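PDB 3MY9: muconate cycloisomerase from Azorhizobium caulinodans, which belongs to the enolase superfamily, pairing a capping N-terminal domain with a TIM-barrel-like C-terminal domain that binds magnesium. Local coordinates for residues I245-S250 against Q264-I269; R195-Q200 against F221-V226; S123-L128 against L314-P319. All blocks are in the same frame, centred on the assembly; numbering follows the deposited sequence.

Contact 1: residues I245-S250 against Q264-I269. With MG (magnesium ion), chain C.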
ATOM      1  N   ILE A 245       5.801 -10.909 -20.079  1.00 31.04           N
ATOM      2  CA  ILE A 245       6.753  -9.888 -20.368  1.00 32.29           C
ATOM      3  C   ILE A 245       8.086 -10.321 -19.785  1.00 33.28           C
ATOM      4  O   ILE A 245       8.161 -10.627 -18.608  1.00 32.98           O
ATOM      5  CB  ILE A 245       6.338  -8.574 -19.740  1.00 32.56           C
ATOM      6  CG1 ILE A 245       4.987  -8.085 -20.306  1.00 32.66           C
ATOM      7  CG2 ILE A 245       7.432  -7.514 -19.964  1.00 32.38           C
ATOM      8  CD1 ILE A 245       5.075  -7.643 -21.763  1.00 32.60           C
ATOM      9  N   LEU A 246       9.154 -10.275 -20.584  1.00 34.10           N
ATOM     10  CA  LEU A 246      10.471 -10.698 -20.098  1.00 35.08           C
ATOM     11  C   LEU A 246      11.352  -9.486 -19.895  1.00 35.33           C
ATOM     12  O   LEU A 246      11.459  -8.625 -20.772  1.00 36.02           O
ATOM     13  CB  LEU A 246      11.085 -11.711 -21.067  1.00 35.32           C
ATOM     14  CG  LEU A 246      12.543 -12.221 -21.292  1.00 39.93           C
ATOM     15  CD1 LEU A 246      13.665 -11.194 -21.061  1.00 44.05           C
ATOM     16  CD2 LEU A 246      12.846 -13.557 -20.625  1.00 37.76           C
ATOM     17  N   ALA A 247      11.980  -9.420 -18.732  1.00 34.44           N
ATOM     18  CA  ALA A 247      12.899  -8.336 -18.426  1.00 35.22           C
ATOM     19  C   ALA A 247      14.280  -8.719 -18.916  1.00 35.95           C
ATOM     20  O   ALA A 247      14.742  -9.843 -18.673  1.00 35.67           O
ATOM     21  CB  ALA A 247      12.931  -8.064 -16.951  1.00 34.48           C
ATOM     22  N   ASP A 248      14.927  -7.794 -19.634  1.00 36.35           N
ATOM     23  CA  ASP A 248      16.319  -7.962 -19.995  1.00 37.42           C
ATOM     24  C   ASP A 248      17.115  -6.861 -19.309  1.00 38.23           C
ATOM     25  O   ASP A 248      17.635  -7.078 -18.202  1.00 38.85           O
ATOM     26  CB  ASP A 248      16.505  -7.989 -21.523  1.00 38.10           C
ATOM     27  CG  ASP A 248      17.964  -8.244 -21.945  1.00 40.39           C
ATOM     28  OD1 ASP A 248      18.835  -8.464 -21.062  1.00 41.90           O
ATOM     29  OD2 ASP A 248      18.233  -8.196 -23.171  1.00 40.38           O
ATOM     30  N   GLU A 249      17.161  -5.667 -19.895  1.00 38.78           N
ATOM     31  CA  GLU A 249      17.896  -4.570 -19.283  1.00 39.68           C
ATOM     32  C   GLU A 249      17.324  -4.119 -17.918  1.00 39.27           C
ATOM     33  O   GLU A 249      18.058  -3.548 -17.109  1.00 39.00           O
ATOM     34  CB  GLU A 249      18.028  -3.388 -20.249  1.00 41.91           C
ATOM     35  CG  GLU A 249      19.067  -3.616 -21.368  1.00 42.60           C
ATOM     36  CD  GLU A 249      18.530  -4.461 -22.547  1.00 44.01           C
ATOM     37  OE1 GLU A 249      17.301  -4.735 -22.634  1.00 39.83           O
ATOM     38  OE2 GLU A 249      19.352  -4.830 -23.414  1.00 45.67           O
ATOM     39  N   SER A 250      16.046  -4.404 -17.642  1.00 38.39           N
ATOM     40  CA  SER A 250      15.480  -4.202 -16.286  1.00 38.43           C
ATOM     41  C   SER A 250      16.023  -5.151 -15.235  1.00 38.62           C
ATOM     42  O   SER A 250      15.763  -4.954 -14.076  1.00 38.38           O
ATOM     43  CB  SER A 250      13.954  -4.352 -16.264  1.00 37.40           C
ATOM     44  OG  SER A 250      13.314  -3.292 -16.912  1.00 38.01           O
ATOM     45  N   GLN A 264       6.284  -6.756  -9.420  1.00 38.08           N
ATOM     46  CA  GLN A 264       5.687  -7.625 -10.441  1.00 37.55           C
ATOM     47  C   GLN A 264       5.839  -7.008 -11.837  1.00 35.96           C
ATOM     48  O   GLN A 264       4.888  -6.949 -12.645  1.00 34.35           O
ATOM     49  CB  GLN A 264       4.194  -7.902 -10.129  1.00 39.25           C
ATOM     50  CG  GLN A 264       3.927  -8.499  -8.684  1.00 42.89           C
ATOM     51  CD  GLN A 264       2.443  -8.647  -8.425  1.00 48.83           C
ATOM     52  OE1 GLN A 264       1.823  -7.790  -7.802  1.00 56.84           O
ATOM     53  NE2 GLN A 264       1.852  -9.689  -8.978  1.00 50.85           N
ATOM     54  N   ALA A 265       7.046  -6.552 -12.111  1.00 34.94           N
ATOM     55  CA  ALA A 265       7.345  -5.818 -13.328  1.00 35.06           C
ATOM     56  C   ALA A 265       7.697  -6.733 -14.523  1.00 34.77           C
ATOM     57  O   ALA A 265       7.860  -6.255 -15.625  1.00 35.88           O
ATOM     58  CB  ALA A 265       8.465  -4.831 -13.041  1.00 35.67           C
ATOM     59  N   ALA A 266       7.813  -8.049 -14.308  1.00 33.77           N
ATOM     60  CA  ALA A 266       8.106  -8.994 -15.412  1.00 32.69           C
ATOM     61  C   ALA A 266       7.672 -10.408 -15.029  1.00 31.76           C
ATOM     62  O   ALA A 266       7.563 -10.695 -13.883  1.00 31.66           O
ATOM     63  CB  ALA A 266       9.596  -8.997 -15.785  1.00 31.69           C
ATOM     64  N   ASP A 267       7.460 -11.266 -16.022  1.00 31.61           N
ATOM     65  CA  ASP A 267       7.058 -12.640 -15.812  1.00 32.20           C
ATOM     66  C   ASP A 267       8.220 -13.624 -16.005  1.00 32.66           C
ATOM     67  O   ASP A 267       8.051 -14.817 -15.741  1.00 33.55           O
ATOM     68  CB  ASP A 267       5.930 -12.999 -16.791  1.00 32.12           C
ATOM     69  CG  ASP A 267       4.771 -12.031 -16.714  1.00 32.99           C
ATOM     70  OD1 ASP A 267       4.109 -12.001 -15.669  1.00 31.95           O
ATOM     71  OD2 ASP A 267       4.563 -11.253 -17.669  1.00 30.77           O
ATOM     72  N   ALA A 268       9.362 -13.132 -16.492  1.00 32.50           N
ATOM     73  CA  ALA A 268      10.543 -13.966 -16.850  1.00 33.13           C
ATOM     74  C   ALA A 268      11.716 -13.005 -16.975  1.00 33.32           C
ATOM     75  O   ALA A 268      11.505 -11.802 -17.144  1.00 33.24           O
ATOM     76  CB  ALA A 268      10.336 -14.721 -18.188  1.00 31.95           C
ATOM     77  N   ILE A 269      12.935 -13.514 -16.815  1.00 34.05           N
ATOM     78  CA  ILE A 269      14.124 -12.672 -16.897  1.00 35.05           C
ATOM     79  C   ILE A 269      15.169 -13.329 -17.795  1.00 36.73           C
ATOM     80  O   ILE A 269      15.236 -14.549 -17.889  1.00 36.89           O
ATOM     81  CB  ILE A 269      14.732 -12.404 -15.519  1.00 35.97           C
ATOM     82  CG1 ILE A 269      15.290 -13.699 -14.904  1.00 36.53           C
ATOM     83  CG2 ILE A 269      13.718 -11.725 -14.567  1.00 33.20           C
ATOM     84  CD1 ILE A 269      16.021 -13.482 -13.653  1.00 39.00           C
TER
HETATM   85 MG    MG C 378      17.498  -7.977 -25.032  1.00 50.23          MG
HETATM   86  O   HOH W   1      18.951  -6.550 -25.244  1.00 25.58           O
HETATM   87  O   HOH W   2      16.302  -6.277 -24.516  1.00 26.41           O
HETATM   88  O   HOH W   3      16.923  -7.532 -26.952  1.00 24.74           O
HETATM   89  O   HOH W   4      19.054  -9.374 -25.907  1.00 28.19           O
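With CG anti to the carbonyl carbon and beside its own backbone N (chi1 -54°), the carboxylate of Asp267 swings back toward Ile245, while Leu246, whose CG is anti to the backbone N (chi1 162°), sends CD2 over the neighbouring strand. Asp267 OD2 accepts the amide of Ile245 at 2.7 Å from N through its anti lone pair, in a nearly straight bond. Asp267 N in turn donates to Ile245 O at 2.8 Å, reaching the oxygen nearly along the C=O axis. One residue thus has a grip on both polar groups of Ile245, at the start of strand 245-247. Ala268 N adds only a weak bond to the same oxygen. Farther along, Ala247 N donates to Ala268 O at 2.9 Å, and the two strands run parallel, with Ala247 level with Ile269. Ile269 CA lies 3.4 Å from Ala247 O in a CA-H...O contact that continues the pairing.

On one face of the sheet Leu246 CD2 meets Ala268 CB at 3.7 Å. Ala247 CB turns to the face that also carries Ile269, and touches Ala266 CB at 3.7 Å; Val260 and Leu257 of helix 254-263 cover Ala266 and Ile269 there.

Next to Ala247, Asp248 OD2 binds magnesium at 2.0 Å, and Glu223 supplies another ligand. Asp248 OD1 is salt-bridged to Lys272, consistent with a fixed carboxylate orientation. Glu249 stays in the second shell, each of its two oxygens accepting a hydrogen bond from a water ligand of the metal. Strand 245-247, helix 254-263 and strand 268-270 form a beta-alpha-beta unit, with the metal site at the C-terminal strand ends, as in the barrels of the enolase superfamily.

Contact 2: residues R195-Q200 against F221-V226; sequences RLDFNQ and FIEQPV. With MG (magnesium ion), chain C.
Backbone hydrogen bonds tie Leu196 to Phe221 and Glu223 across two parallel strands. Leu196 N donates to Phe221 O at 3.2 Å, and Leu196 O receives Glu223 N at 2.9 Å, so both polar groups of Leu196 face the partner strand. Beyond the strand ends the pairing weakens at Phe198 N, then resumes where Gln200 N meets Gln224 O at 3.0 Å in a more bent bond.

Two aromatic rings take part in the packing. Arg195 lays its aliphatic chain across Phe221, with CG 3.6 Å from the ring centroid and almost on the normal, a CH-pi contact. The chain bends at chi2 (103°), and its guanidinium goes on to Asp193 and Leu323 O. On the other side of the sheet, Ile222 CG2 abuts the edge of the Phe198 ring, 3.8 Å from CD2, and helix 207-215 packs against both residues.

Charged groups gather beside the magnesium. The carboxylates of Asp197 and Glu223 stack nearly parallel, OD1 of the former 3.5 Å from OE1 of the latter. Glu223, extended beyond CG, binds the metal through OE2 at 2.2 Å; Asp197 OD1 instead accepts from a metal-bound water that also donates to Asn199 OD1. Asp197 OD2 takes the amide of Asn199 in an Asx turn, consistent with the loop being kept close to that water.

Two stacked acidic groups would repel each other, and Lys166, salt-bridged to both, together with the magnesium probably offsets that cost, joining first-shell Glu223 to second-shell Asp197.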
ATOM      1  N   ARG A 195       8.794 -15.908 -30.081  1.00 37.45           N
ATOM      2  CA  ARG A 195       9.028 -14.821 -29.150  1.00 36.90           C
ATOM      3  C   ARG A 195       9.175 -13.528 -29.929  1.00 37.01           C
ATOM      4  O   ARG A 195       9.588 -13.551 -31.095  1.00 38.56           O
ATOM      5  CB  ARG A 195      10.310 -15.080 -28.351  1.00 36.58           C
ATOM      6  CG  ARG A 195      10.220 -16.283 -27.414  1.00 36.71           C
ATOM      7  CD  ARG A 195      10.947 -17.494 -27.989  1.00 37.89           C
ATOM      8  NE  ARG A 195      10.807 -18.652 -27.130  1.00 37.09           N
ATOM      9  CZ  ARG A 195      11.728 -19.057 -26.270  1.00 37.76           C
ATOM     10  NH1 ARG A 195      12.870 -18.413 -26.124  1.00 39.82           N
ATOM     11  NH2 ARG A 195      11.500 -20.121 -25.552  1.00 39.64           N
ATOM     12  N   LEU A 196       8.821 -12.401 -29.316  1.00 35.51           N
ATOM     13  CA  LEU A 196       8.989 -11.086 -29.960  1.00 35.91           C
ATOM     14  C   LEU A 196       9.949 -10.250 -29.129  1.00 35.81           C
ATOM     15  O   LEU A 196       9.938 -10.323 -27.908  1.00 35.99           O
ATOM     16  CB  LEU A 196       7.665 -10.320 -30.059  1.00 34.80           C
ATOM     17  CG  LEU A 196       6.457 -11.084 -30.619  1.00 35.73           C
ATOM     18  CD1 LEU A 196       5.194 -10.173 -30.679  1.00 28.96           C
ATOM     19  CD2 LEU A 196       6.767 -11.594 -32.003  1.00 32.47           C
ATOM     20  N   ASP A 197      10.730  -9.412 -29.782  1.00 36.51           N
ATOM     21  CA  ASP A 197      11.660  -8.544 -29.090  1.00 37.67           C
ATOM     22  C   ASP A 197      11.571  -7.133 -29.641  1.00 38.18           C
ATOM     23  O   ASP A 197      11.879  -6.925 -30.789  1.00 38.16           O
ATOM     24  CB  ASP A 197      13.070  -9.084 -29.300  1.00 39.09           C
ATOM     25  CG  ASP A 197      14.107  -8.419 -28.415  1.00 42.00           C
ATOM     26  OD1 ASP A 197      15.217  -8.983 -28.351  1.00 44.45           O
ATOM     27  OD2 ASP A 197      13.806  -7.394 -27.747  1.00 44.47           O
ATOM     28  N   PHE A 198      11.167  -6.162 -28.823  1.00 38.70           N
ATOM     29  CA  PHE A 198      11.102  -4.766 -29.303  1.00 40.58           C
ATOM     30  C   PHE A 198      12.424  -3.991 -29.130  1.00 42.08           C
ATOM     31  O   PHE A 198      12.521  -2.847 -29.499  1.00 43.24           O
ATOM     32  CB  PHE A 198       9.967  -4.018 -28.603  1.00 39.50           C
ATOM     33  CG  PHE A 198       8.600  -4.375 -29.111  1.00 37.26           C
ATOM     34  CD1 PHE A 198       8.047  -3.676 -30.160  1.00 36.23           C
ATOM     35  CD2 PHE A 198       7.876  -5.415 -28.535  1.00 35.19           C
ATOM     36  CE1 PHE A 198       6.774  -3.995 -30.636  1.00 37.92           C
ATOM     37  CE2 PHE A 198       6.612  -5.749 -29.015  1.00 35.11           C
ATOM     38  CZ  PHE A 198       6.066  -5.037 -30.073  1.00 34.95           C
ATOM     39  N   ASN A 199      13.424  -4.636 -28.557  1.00 43.41           N
ATOM     40  CA  ASN A 199      14.738  -4.018 -28.267  1.00 45.09           C
ATOM     41  C   ASN A 199      14.618  -2.630 -27.608  1.00 43.79           C
ATOM     42  O   ASN A 199      15.226  -1.659 -28.039  1.00 44.47           O
ATOM     43  CB  ASN A 199      15.599  -4.051 -29.532  1.00 47.91           C
ATOM     44  CG  ASN A 199      16.123  -5.485 -29.835  1.00 53.56           C
ATOM     45  OD1 ASN A 199      16.972  -6.021 -29.096  1.00 58.93           O
ATOM     46  ND2 ASN A 199      15.604  -6.107 -30.909  1.00 54.89           N
ATOM     47  N   GLN A 200      13.773  -2.554 -26.579  1.00 41.36           N
ATOM     48  CA  GLN A 200      13.540  -1.307 -25.825  1.00 41.78           C
ATOM     49  C   GLN A 200      13.041  -0.118 -26.667  1.00 41.70           C
ATOM     50  O   GLN A 200      13.073   1.021 -26.189  1.00 43.41           O
ATOM     51  CB  GLN A 200      14.829  -0.859 -25.114  1.00 43.02           C
ATOM     52  CG  GLN A 200      15.548  -1.947 -24.322  1.00 43.95           C
ATOM     53  CD  GLN A 200      16.837  -1.410 -23.670  1.00 47.98           C
ATOM     54  OE1 GLN A 200      16.797  -0.709 -22.655  1.00 49.56           O
ATOM     55  NE2 GLN A 200      17.978  -1.741 -24.270  1.00 48.91           N
ATOM     56  N   PHE A 221       6.819 -15.068 -25.182  1.00 32.36           N
ATOM     57  CA  PHE A 221       7.054 -13.884 -24.357  1.00 31.17           C
ATOM     58  C   PHE A 221       7.349 -12.694 -25.231  1.00 31.59           C
ATOM     59  O   PHE A 221       7.659 -12.839 -26.408  1.00 31.76           O
ATOM     60  CB  PHE A 221       8.164 -14.098 -23.287  1.00 30.69           C
ATOM     61  CG  PHE A 221       9.583 -14.385 -23.840  1.00 31.61           C
ATOM     62  CD1 PHE A 221      10.309 -13.412 -24.533  1.00 30.96           C
ATOM     63  CD2 PHE A 221      10.217 -15.599 -23.557  1.00 31.24           C
ATOM     64  CE1 PHE A 221      11.610 -13.665 -24.993  1.00 35.56           C
ATOM     65  CE2 PHE A 221      11.522 -15.867 -24.014  1.00 34.55           C
ATOM     66  CZ  PHE A 221      12.222 -14.915 -24.745  1.00 34.29           C
ATOM     67  N   ILE A 222       7.256 -11.514 -24.642  1.00 31.19           N
ATOM     68  CA  ILE A 222       7.642 -10.263 -25.300  1.00 32.01           C
ATOM     69  C   ILE A 222       8.798  -9.666 -24.497  1.00 32.19           C
ATOM     70  O   ILE A 222       8.682  -9.481 -23.284  1.00 31.12           O
ATOM     71  CB  ILE A 222       6.477  -9.292 -25.337  1.00 32.50           C
ATOM     72  CG1 ILE A 222       5.331  -9.869 -26.200  1.00 32.46           C
ATOM     73  CG2 ILE A 222       6.934  -7.940 -25.859  1.00 32.87           C
ATOM     74  CD1 ILE A 222       4.047  -9.092 -26.090  1.00 34.72           C
ATOM     75  N   GLU A 223       9.931  -9.436 -25.152  1.00 33.04           N
ATOM     76  CA  GLU A 223      11.137  -8.976 -24.449  1.00 33.31           C
ATOM     77  C   GLU A 223      11.270  -7.461 -24.369  1.00 33.38           C
ATOM     78  O   GLU A 223      11.209  -6.765 -25.389  1.00 33.41           O
ATOM     79  CB  GLU A 223      12.400  -9.597 -25.080  1.00 33.90           C
ATOM     80  CG  GLU A 223      13.723  -9.079 -24.518  1.00 36.68           C
ATOM     81  CD  GLU A 223      14.928  -9.953 -24.914  1.00 43.02           C
ATOM     82  OE1 GLU A 223      14.754 -11.007 -25.566  1.00 47.15           O
ATOM     83  OE2 GLU A 223      16.062  -9.566 -24.593  1.00 45.31           O
ATOM     84  N   GLN A 224      11.417  -6.980 -23.132  1.00 33.36           N
ATOM     85  CA  GLN A 224      11.776  -5.608 -22.778  1.00 33.66           C
ATOM     86  C   GLN A 224      11.319  -4.563 -23.810  1.00 35.20           C
ATOM     87  O   GLN A 224      12.129  -3.960 -24.512  1.00 33.99           O
ATOM     88  CB  GLN A 224      13.318  -5.551 -22.549  1.00 35.73           C
ATOM     89  CG  GLN A 224      13.858  -4.309 -21.875  1.00 35.68           C
ATOM     90  CD  GLN A 224      13.598  -4.319 -20.354  1.00 36.32           C
ATOM     91  OE1 GLN A 224      13.781  -5.343 -19.709  1.00 36.33           O
ATOM     92  NE2 GLN A 224      13.170  -3.184 -19.795  1.00 34.28           N
ATOM     93  N   PRO A 225      10.009  -4.312 -23.865  1.00 34.84           N
ATOM     94  CA  PRO A 225       9.519  -3.389 -24.877  1.00 35.31           C
ATOM     95  C   PRO A 225       9.960  -1.929 -24.676  1.00 36.02           C
ATOM     96  O   PRO A 225      10.049  -1.194 -25.654  1.00 35.37           O
ATOM     97  CB  PRO A 225       7.990  -3.543 -24.799  1.00 34.58           C
ATOM     98  CG  PRO A 225       7.713  -4.172 -23.417  1.00 34.00           C
ATOM     99  CD  PRO A 225       8.919  -5.036 -23.173  1.00 34.34           C
ATOM    100  N   VAL A 226      10.270  -1.543 -23.436  1.00 36.25           N
ATOM    101  CA  VAL A 226      10.679  -0.171 -23.082  1.00 36.62           C
ATOM    102  C   VAL A 226      12.032  -0.214 -22.338  1.00 37.65           C
ATOM    103  O   VAL A 226      12.439  -1.275 -21.919  1.00 37.26           O
ATOM    104  CB  VAL A 226       9.610   0.530 -22.223  1.00 36.66           C
ATOM    105  CG1 VAL A 226       8.224   0.607 -22.999  1.00 34.39           C
ATOM    106  CG2 VAL A 226       9.452  -0.166 -20.826  1.00 33.24           C
TER
HETATM  107 MG    MG C 378      17.498  -7.977 -25.032  1.00 50.23          MG
HETATM  108  O   HOH W   3      16.923  -7.532 -26.952  1.00 24.74           O
HETATM  109  O   HOH W   1      18.951  -6.550 -25.244  1.00 25.58           O
HETATM  110  O   HOH W   2      16.302  -6.277 -24.516  1.00 26.41           O
HETATM  111  O   HOH W   4      19.054  -9.374 -25.907  1.00 28.19           O

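Contact 3: residues S123-L128 against L314-P319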
ATOM      1  N   SER A 123      32.981 -31.903 -14.803  1.00 50.01           N
ATOM      2  CA  SER A 123      32.649 -30.713 -15.566  1.00 49.35           C
ATOM      3  C   SER A 123      32.255 -29.555 -14.635  1.00 48.92           C
ATOM      4  O   SER A 123      31.974 -29.741 -13.436  1.00 48.18           O
ATOM      5  CB  SER A 123      31.484 -30.998 -16.493  1.00 49.21           C
ATOM      6  OG  SER A 123      30.300 -31.243 -15.756  1.00 47.54           O
ATOM      7  N   VAL A 124      32.190 -28.361 -15.211  1.00 48.11           N
ATOM      8  CA  VAL A 124      31.707 -27.207 -14.502  1.00 47.08           C
ATOM      9  C   VAL A 124      30.238 -27.393 -14.076  1.00 46.42           C
ATOM     10  O   VAL A 124      29.885 -27.084 -12.939  1.00 46.11           O
ATOM     11  CB  VAL A 124      31.964 -25.926 -15.321  1.00 46.80           C
ATOM     12  CG1 VAL A 124      31.247 -24.761 -14.715  1.00 44.55           C
ATOM     13  CG2 VAL A 124      33.483 -25.668 -15.377  1.00 48.52           C
ATOM     14  N   ALA A 125      29.386 -27.912 -14.959  1.00 46.01           N
ATOM     15  CA  ALA A 125      28.010 -28.270 -14.556  1.00 45.49           C
ATOM     16  C   ALA A 125      27.989 -29.144 -13.278  1.00 45.79           C
ATOM     17  O   ALA A 125      27.203 -28.900 -12.373  1.00 45.13           O
ATOM     18  CB  ALA A 125      27.292 -28.987 -15.691  1.00 45.27           C
ATOM     19  N   ASP A 126      28.839 -30.170 -13.248  1.00 46.97           N
ATOM     20  CA  ASP A 126      28.978 -31.089 -12.105  1.00 47.34           C
ATOM     21  C   ASP A 126      29.267 -30.357 -10.794  1.00 46.95           C
ATOM     22  O   ASP A 126      28.778 -30.753  -9.753  1.00 46.56           O
ATOM     23  CB  ASP A 126      30.149 -32.069 -12.319  1.00 48.64           C
ATOM     24  CG  ASP A 126      29.972 -32.984 -13.514  1.00 49.88           C
ATOM     25  OD1 ASP A 126      28.818 -33.245 -13.896  1.00 50.86           O
ATOM     26  OD2 ASP A 126      31.010 -33.480 -14.042  1.00 54.53           O
ATOM     27  N   LEU A 127      30.119 -29.338 -10.872  1.00 47.03           N
ATOM     28  CA  LEU A 127      30.508 -28.503  -9.747  1.00 46.93           C
ATOM     29  C   LEU A 127      29.461 -27.452  -9.358  1.00 46.51           C
ATOM     30  O   LEU A 127      29.652 -26.703  -8.368  1.00 46.39           O
ATOM     31  CB  LEU A 127      31.810 -27.788 -10.087  1.00 47.34           C
ATOM     32  CG  LEU A 127      33.009 -28.719 -10.302  1.00 49.34           C
ATOM     33  CD1 LEU A 127      34.169 -27.949 -10.907  1.00 49.01           C
ATOM     34  CD2 LEU A 127      33.391 -29.354  -8.968  1.00 49.87           C
ATOM     35  N   LEU A 128      28.391 -27.364 -10.151  1.00 45.41           N
ATOM     36  CA  LEU A 128      27.319 -26.404  -9.939  1.00 44.33           C
ATOM     37  C   LEU A 128      26.001 -27.117  -9.610  1.00 44.05           C
ATOM     38  O   LEU A 128      24.912 -26.561  -9.797  1.00 42.59           O
ATOM     39  CB  LEU A 128      27.157 -25.530 -11.202  1.00 43.80           C
ATOM     40  CG  LEU A 128      28.353 -24.600 -11.460  1.00 44.28           C
ATOM     41  CD1 LEU A 128      28.123 -23.745 -12.696  1.00 40.62           C
ATOM     42  CD2 LEU A 128      28.672 -23.726 -10.237  1.00 45.33           C
ATOM     43  N   LEU A 314      26.691 -23.504 -17.256  1.00 42.82           N
ATOM     44  CA  LEU A 314      25.761 -22.863 -16.336  1.00 41.45           C
ATOM     45  C   LEU A 314      24.324 -23.284 -16.632  1.00 40.56           C
ATOM     46  O   LEU A 314      23.598 -23.727 -15.740  1.00 40.33           O
ATOM     47  CB  LEU A 314      25.864 -21.336 -16.396  1.00 41.13           C
ATOM     48  CG  LEU A 314      24.694 -20.684 -15.621  1.00 42.46           C
ATOM     49  CD1 LEU A 314      25.012 -20.772 -14.125  1.00 42.45           C
ATOM     50  CD2 LEU A 314      24.413 -19.288 -16.091  1.00 42.15           C
ATOM     51  N   ILE A 315      23.902 -23.134 -17.878  1.00 40.39           N
ATOM     52  CA  ILE A 315      22.520 -23.396 -18.205  1.00 38.95           C
ATOM     53  C   ILE A 315      22.223 -24.879 -18.041  1.00 39.47           C
ATOM     54  O   ILE A 315      21.166 -25.249 -17.553  1.00 39.41           O
ATOM     55  CB  ILE A 315      22.153 -22.902 -19.604  1.00 38.88           C
ATOM     56  CG1 ILE A 315      22.244 -21.363 -19.672  1.00 39.34           C
ATOM     57  CG2 ILE A 315      20.742 -23.365 -19.991  1.00 36.05           C
ATOM     58  CD1 ILE A 315      22.131 -20.810 -21.122  1.00 39.09           C
ATOM     59  N   ALA A 316      23.189 -25.725 -18.384  1.00 40.82           N
ATOM     60  CA  ALA A 316      23.064 -27.161 -18.209  1.00 40.89           C
ATOM     61  C   ALA A 316      22.732 -27.549 -16.755  1.00 40.63           C
ATOM     62  O   ALA A 316      22.028 -28.542 -16.515  1.00 40.55           O
ATOM     63  CB  ALA A 316      24.353 -27.834 -18.660  1.00 42.60           C
ATOM     64  N   ALA A 317      23.252 -26.765 -15.812  1.00 39.79           N
ATOM     65  CA  ALA A 317      23.163 -27.049 -14.364  1.00 40.29           C
ATOM     66  C   ALA A 317      22.121 -26.194 -13.637  1.00 39.00           C
ATOM     67  O   ALA A 317      22.055 -26.218 -12.398  1.00 39.37           O
ATOM     68  CB  ALA A 317      24.539 -26.812 -13.721  1.00 39.46           C
ATOM     69  N   THR A 318      21.328 -25.416 -14.377  1.00 38.37           N
ATOM     70  CA  THR A 318      20.441 -24.405 -13.751  1.00 37.32           C
ATOM     71  C   THR A 318      19.023 -24.576 -14.308  1.00 37.59           C
ATOM     72  O   THR A 318      18.659 -23.979 -15.294  1.00 37.54           O
ATOM     73  CB  THR A 318      20.969 -22.990 -13.964  1.00 36.91           C
ATOM     74  OG1 THR A 318      22.348 -22.934 -13.582  1.00 36.46           O
ATOM     75  CG2 THR A 318      20.174 -21.958 -13.120  1.00 35.90           C
ATOM     76  N   PRO A 319      18.219 -25.422 -13.666  1.00 38.67           N
ATOM     77  CA  PRO A 319      16.973 -25.900 -14.264  1.00 39.11           C
ATOM     78  C   PRO A 319      15.960 -24.796 -14.581  1.00 38.31           C
ATOM     79  O   PRO A 319      15.222 -24.914 -15.566  1.00 38.32           O
ATOM     80  CB  PRO A 319      16.408 -26.852 -13.195  1.00 40.46           C
ATOM     81  CG  PRO A 319      17.103 -26.471 -11.916  1.00 41.44           C
ATOM     82  CD  PRO A 319      18.436 -25.935 -12.308  1.00 39.05           C
TER
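The backbones come nearest at Ala125 and Ala317, 5.0 Å between CA atoms, where a short loop of helical conformation meets the end of helix 305-316, and no hydrogen bond spans the two segments. Ala317, the first residue to leave the helical conformation, sets its methyl against the notch formed by Ala125 and Leu128: CB lies 3.6 Å from Ala125 O, 4.0 Å from Ala125 CB and 3.9 Å from Leu128 CB. Small methyl groups let the backbones approach closely. Leu128 carries CG anti to its carbonyl carbon (chi1 -68°), and its CD1 reaches Leu314 CA at 4.4 Å.

At the helix end Leu314 O holds two donors on opposite faces of its plane, Ala317 N and Thr318 OG1, the latter at 2.6 Å. Gln313 also binds Ala125 N through its side chain, while Leu128 O receives Arg88 of a neighbouring subunit.

The contact is an apolar junction between the connection following helix 102-120 and the C-terminal end of helix 305-316 in the barrel domain, in the two-domain fold characteristic of the enolase superfamily.

In the fold
From the N terminus the chain first meets 123-128, in the connection after helix 102-120, whose partner 314-319 arrives only after most of the barrel has been built. Contact 3 therefore closes a long loop, and both other contacts fall within it. They come in series: contact 2 closes a short loop through helix 207-215, and after it contact 1 closes another through helix 254-263. Strands 222-223 and 245-247 are neighbours in one sheet, so contacts 1 and 2 touch, Asp248 N lying 2.7 Å from Gln224 OE1, and share the magnesium site. Contact 3 lies well away, its centre about 23 Å from that of contact 1 and 28 Å from that of contact 2.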